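Local coordinates for protein 5-oxopent-3-ene-1,2,5-tricarboxylate decarboxylase (Exiguobacterium antarcticum B7, PDB 6IYM) that belongs to the fumarylacetoacetate hydrolase family of metal-dependent enzymes and carries a magnesium ion in an acidic site, at residues K4-I16 with R55-L67. Sequence-based numbering, arbitrary orientation.
Sequences KWFRFEQDGRARI and RLTDHVRLLAPYL
Phe-8 and Leu-62 form a lone antiparallel bridge, a non-hydrogen-bonded pair that lays the 55-67 loop along one edge of strand 4-10. That strand is the first arm of the N-terminal beta hairpin, and Phe-8 bonds Arg-15 of the second arm through its own N and O. Two nearly straight backbone bonds flank the bridge: Leu-63 N to Arg-7 O (2.9 Å) and Glu-9 N to Arg-61 O (2.8 Å). A water accepts from Arg-7 N and lies 2.6 Å from Leu-63 O, filling the place of a direct bond between the two.

Apolar contacts add to the bridge. Val-60 CG2 reaches Phe-8 CD1 at 3.3 Å, while Ala-14 CB, on the second arm of the hairpin, meets Leu-63 CD1 at 4.2 Å.

A salt bridge joins Glu-9 and Arg-61. Glu-9, with CG anti to its N (chi1 169°), stretches out so that OE1 meets Arg-61 NH1 at 3.0 Å, the carboxylate and guanidinium planes 56° apart; Arg-61 NH2 makes a second salt bridge, to Asp-109 OD1.

Arg-7 bends at chi3 (38°), and Leu-63 CD1 sits over the centre of one face of its guanidinium. Arg-7 grips Ala-64 O side-on with NE (3.2 Å) and NH2 (2.9 Å), the oxygen lying almost in the guanidinium plane.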
# COMPACT_ATOMS: atom_id res chain seq x y z
N LYS A 4 14.58 -5.04 22.88
CA LYS A 4 14.46 -4.35 21.57
C LYS A 4 14.85 -5.36 20.50
O LYS A 4 15.75 -6.16 20.78
CB LYS A 4 15.33 -3.09 21.51
CG LYS A 4 15.17 -2.16 22.70
CD LYS A 4 15.85 -0.81 22.52
CE LYS A 4 15.98 -0.06 23.83
NZ LYS A 4 16.36 1.35 23.61
N TRP A 5 14.15 -5.36 19.37
CA TRP A 5 14.41 -6.30 18.25
C TRP A 5 14.99 -5.52 17.09
O TRP A 5 14.48 -4.43 16.81
CB TRP A 5 13.14 -7.01 17.81
CG TRP A 5 12.58 -7.99 18.79
CD1 TRP A 5 11.67 -7.77 19.78
CD2 TRP A 5 12.87 -9.39 18.82
NE1 TRP A 5 11.41 -8.93 20.45
CE2 TRP A 5 12.12 -9.94 19.87
CE3 TRP A 5 13.69 -10.21 18.05
CZ2 TRP A 5 12.19 -11.30 20.19
CZ3 TRP A 5 13.76 -11.55 18.37
CH2 TRP A 5 13.01 -12.09 19.42
N PHE A 6 15.97 -6.09 16.40
CA PHE A 6 16.49 -5.53 15.14
C PHE A 6 16.97 -6.66 14.25
O PHE A 6 17.07 -7.84 14.69
CB PHE A 6 17.59 -4.50 15.40
CG PHE A 6 18.72 -4.98 16.28
CD1 PHE A 6 18.63 -4.88 17.66
CD2 PHE A 6 19.86 -5.54 15.72
CE1 PHE A 6 19.67 -5.30 18.47
CE2 PHE A 6 20.90 -5.98 16.53
CZ PHE A 6 20.80 -5.85 17.90
N ARG A 7 17.16 -6.29 12.98
CA ARG A 7 17.89 -7.05 11.96
C ARG A 7 19.24 -6.33 11.80
O ARG A 7 19.23 -5.08 11.88
CB ARG A 7 17.04 -7.09 10.69
CG ARG A 7 17.01 -8.43 9.98
CD ARG A 7 15.89 -8.51 8.98
NE ARG A 7 15.68 -7.25 8.29
CZ ARG A 7 15.84 -7.05 6.99
NH1 ARG A 7 16.19 -8.04 6.20
NH2 ARG A 7 15.64 -5.85 6.47
N PHE A 8 20.34 -7.07 11.66
CA PHE A 8 21.69 -6.51 11.35
C PHE A 8 22.34 -7.35 10.25
O PHE A 8 21.92 -8.50 10.06
CB PHE A 8 22.56 -6.47 12.61
CG PHE A 8 22.96 -7.81 13.18
CD1 PHE A 8 24.14 -8.42 12.77
CD2 PHE A 8 22.20 -8.43 14.15
CE1 PHE A 8 24.54 -9.63 13.33
CE2 PHE A 8 22.60 -9.63 14.71
CZ PHE A 8 23.77 -10.23 14.30
N GLU A 9 23.35 -6.78 9.58
CA GLU A 9 24.04 -7.38 8.42
C GLU A 9 25.29 -8.14 8.89
O GLU A 9 26.05 -7.59 9.72
CB GLU A 9 24.44 -6.29 7.43
CG GLU A 9 25.39 -6.76 6.34
CD GLU A 9 25.88 -5.61 5.47
OE1 GLU A 9 25.13 -4.61 5.36
OE2 GLU A 9 27.01 -5.71 4.93
N GLN A 10 25.47 -9.36 8.35
CA GLN A 10 26.69 -10.20 8.49
C GLN A 10 26.94 -10.98 7.19
O GLN A 10 26.12 -11.85 6.84
CB GLN A 10 26.54 -11.13 9.69
CG GLN A 10 27.82 -11.86 10.05
CD GLN A 10 27.76 -12.35 11.47
OE1 GLN A 10 27.96 -11.59 12.41
NE2 GLN A 10 27.45 -13.63 11.62
N ASP A 11 28.04 -10.66 6.50
CA ASP A 11 28.49 -11.32 5.24
C ASP A 11 27.52 -10.99 4.11
O ASP A 11 27.28 -11.88 3.27
CB ASP A 11 28.65 -12.83 5.44
CG ASP A 11 29.61 -13.18 6.56
OD1 ASP A 11 29.60 -12.48 7.60
OD2 ASP A 11 30.37 -14.16 6.39
N GLY A 12 27.02 -9.75 4.06
CA GLY A 12 26.01 -9.28 3.08
C GLY A 12 24.67 -9.98 3.26
O GLY A 12 23.92 -10.01 2.26
N ARG A 13 24.38 -10.49 4.47
CA ARG A 13 23.22 -11.38 4.77
C ARG A 13 22.58 -11.07 6.14
O ARG A 13 23.29 -11.01 7.17
CB ARG A 13 23.64 -12.85 4.71
CG ARG A 13 23.62 -13.40 3.29
CD ARG A 13 23.84 -14.89 3.19
NE ARG A 13 25.21 -15.26 3.53
CZ ARG A 13 25.57 -15.90 4.63
NH1 ARG A 13 24.65 -16.25 5.53
NH2 ARG A 13 26.84 -16.19 4.84
N ALA A 14 21.25 -10.97 6.13
CA ALA A 14 20.40 -10.59 7.28
C ALA A 14 20.61 -11.58 8.43
O ALA A 14 20.64 -12.79 8.16
CB ALA A 14 18.96 -10.56 6.84
N ARG A 15 20.74 -11.07 9.66
CA ARG A 15 20.60 -11.82 10.94
C ARG A 15 19.69 -11.02 11.88
O ARG A 15 19.38 -9.87 11.55
CB ARG A 15 21.98 -12.07 11.57
CG ARG A 15 22.77 -13.16 10.87
CD ARG A 15 24.01 -13.60 11.64
NE ARG A 15 23.69 -14.41 12.81
CZ ARG A 15 23.33 -15.70 12.79
NH1 ARG A 15 23.21 -16.35 11.64
NH2 ARG A 15 23.08 -16.33 13.92
N ILE A 16 19.26 -11.62 12.99
CA ILE A 16 18.33 -10.99 13.97
C ILE A 16 19.08 -10.83 15.29
O ILE A 16 19.81 -11.76 15.70
CB ILE A 16 17.03 -11.80 14.14
CG1 ILE A 16 16.16 -11.76 12.89
CG2 ILE A 16 16.25 -11.34 15.36
CD1 ILE A 16 15.07 -12.81 12.90
N ARG A 55 27.69 -11.49 21.53
CA ARG A 55 27.58 -10.10 22.04
C ARG A 55 28.33 -9.16 21.08
O ARG A 55 29.10 -8.31 21.57
CB ARG A 55 28.11 -10.02 23.49
CG ARG A 55 29.58 -10.41 23.66
CD ARG A 55 29.82 -11.86 24.06
NE ARG A 55 30.91 -12.49 23.30
CZ ARG A 55 31.48 -13.67 23.57
NH1 ARG A 55 32.45 -14.12 22.80
NH2 ARG A 55 31.09 -14.39 24.61
N LEU A 56 28.07 -9.28 19.78
CA LEU A 56 28.93 -8.72 18.69
C LEU A 56 29.09 -7.19 18.84
O LEU A 56 28.37 -6.59 19.65
CB LEU A 56 28.36 -9.09 17.32
CG LEU A 56 29.39 -9.46 16.25
CD1 LEU A 56 29.93 -10.87 16.48
CD2 LEU A 56 28.81 -9.34 14.85
N THR A 57 29.99 -6.61 18.03
CA THR A 57 30.52 -5.22 18.13
C THR A 57 29.44 -4.18 17.79
O THR A 57 28.35 -4.56 17.33
CB THR A 57 31.74 -5.06 17.22
OG1 THR A 57 31.37 -5.50 15.92
CG2 THR A 57 32.94 -5.86 17.70
N ASP A 58 29.76 -2.90 18.02
CA ASP A 58 28.84 -1.75 17.85
C ASP A 58 28.77 -1.35 16.37
O ASP A 58 27.67 -0.97 15.92
CB ASP A 58 29.25 -0.57 18.74
CG ASP A 58 29.44 -0.95 20.20
OD1 ASP A 58 30.51 -1.52 20.51
OD2 ASP A 58 28.52 -0.69 21.00
N HIS A 59 29.90 -1.43 15.66
CA HIS A 59 30.00 -1.27 14.18
C HIS A 59 29.51 -2.56 13.49
O HIS A 59 30.24 -3.10 12.64
CB HIS A 59 31.43 -0.85 13.77
CG HIS A 59 32.51 -1.83 14.08
ND1 HIS A 59 32.78 -2.26 15.38
CD2 HIS A 59 33.43 -2.43 13.29
CE1 HIS A 59 33.79 -3.10 15.36
NE2 HIS A 59 34.21 -3.23 14.10
N VAL A 60 28.29 -3.00 13.84
CA VAL A 60 27.66 -4.28 13.41
C VAL A 60 26.84 -4.03 12.14
O VAL A 60 26.83 -4.93 11.27
CB VAL A 60 26.81 -4.88 14.55
CG1 VAL A 60 25.77 -3.91 15.09
CG2 VAL A 60 26.16 -6.19 14.13
N ARG A 61 26.22 -2.85 12.05
CA ARG A 61 25.39 -2.34 10.92
C ARG A 61 23.99 -2.98 10.94
O ARG A 61 23.85 -4.17 10.55
CB ARG A 61 26.03 -2.53 9.54
CG ARG A 61 25.56 -1.48 8.54
CD ARG A 61 25.47 -1.93 7.10
NE ARG A 61 24.40 -1.23 6.38
CZ ARG A 61 24.24 -1.19 5.06
NH1 ARG A 61 25.10 -1.80 4.25
NH2 ARG A 61 23.23 -0.52 4.53
N LEU A 62 23.01 -2.17 11.34
CA LEU A 62 21.56 -2.50 11.45
C LEU A 62 20.95 -2.42 10.05
O LEU A 62 21.45 -1.61 9.23
CB LEU A 62 20.91 -1.49 12.39
CG LEU A 62 21.12 -1.67 13.90
CD1 LEU A 62 20.15 -2.68 14.45
CD2 LEU A 62 22.53 -2.12 14.24
N LEU A 63 19.93 -3.22 9.76
CA LEU A 63 19.11 -3.07 8.53
C LEU A 63 17.76 -2.46 8.94
O LEU A 63 17.52 -2.30 10.18
CB LEU A 63 18.97 -4.42 7.83
CG LEU A 63 20.29 -5.05 7.36
CD1 LEU A 63 20.04 -6.46 6.84
CD2 LEU A 63 20.99 -4.20 6.29
N ALA A 64 16.92 -2.12 7.96
CA ALA A 64 15.50 -1.80 8.23
C ALA A 64 14.91 -2.99 8.99
O ALA A 64 15.28 -4.12 8.74
CB ALA A 64 14.78 -1.53 6.93
N PRO A 65 14.03 -2.80 10.00
CA PRO A 65 13.45 -3.95 10.70
C PRO A 65 12.93 -5.06 9.77
O PRO A 65 13.26 -6.19 10.00
CB PRO A 65 12.39 -3.24 11.56
CG PRO A 65 13.09 -1.98 11.97
CD PRO A 65 13.70 -1.53 10.65
N TYR A 66 12.16 -4.71 8.74
CA TYR A 66 11.74 -5.65 7.66
C TYR A 66 11.19 -4.83 6.51
O TYR A 66 11.12 -3.59 6.66
CB TYR A 66 10.70 -6.64 8.17
CG TYR A 66 9.53 -5.96 8.84
CD1 TYR A 66 8.47 -5.46 8.11
CD2 TYR A 66 9.52 -5.78 10.21
CE1 TYR A 66 7.39 -4.85 8.74
CE2 TYR A 66 8.46 -5.16 10.85
CZ TYR A 66 7.39 -4.70 10.11
OH TYR A 66 6.36 -4.10 10.76
N LEU A 67 10.89 -5.48 5.39
CA LEU A 67 10.15 -4.90 4.25
C LEU A 67 8.66 -5.07 4.57
O LEU A 67 8.17 -6.19 4.68
CB LEU A 67 10.55 -5.61 2.95
CG LEU A 67 9.93 -5.04 1.67
CD1 LEU A 67 10.55 -3.70 1.32
CD2 LEU A 67 10.09 -6.02 0.51
O HOH W 1 16.62 -3.40 12.33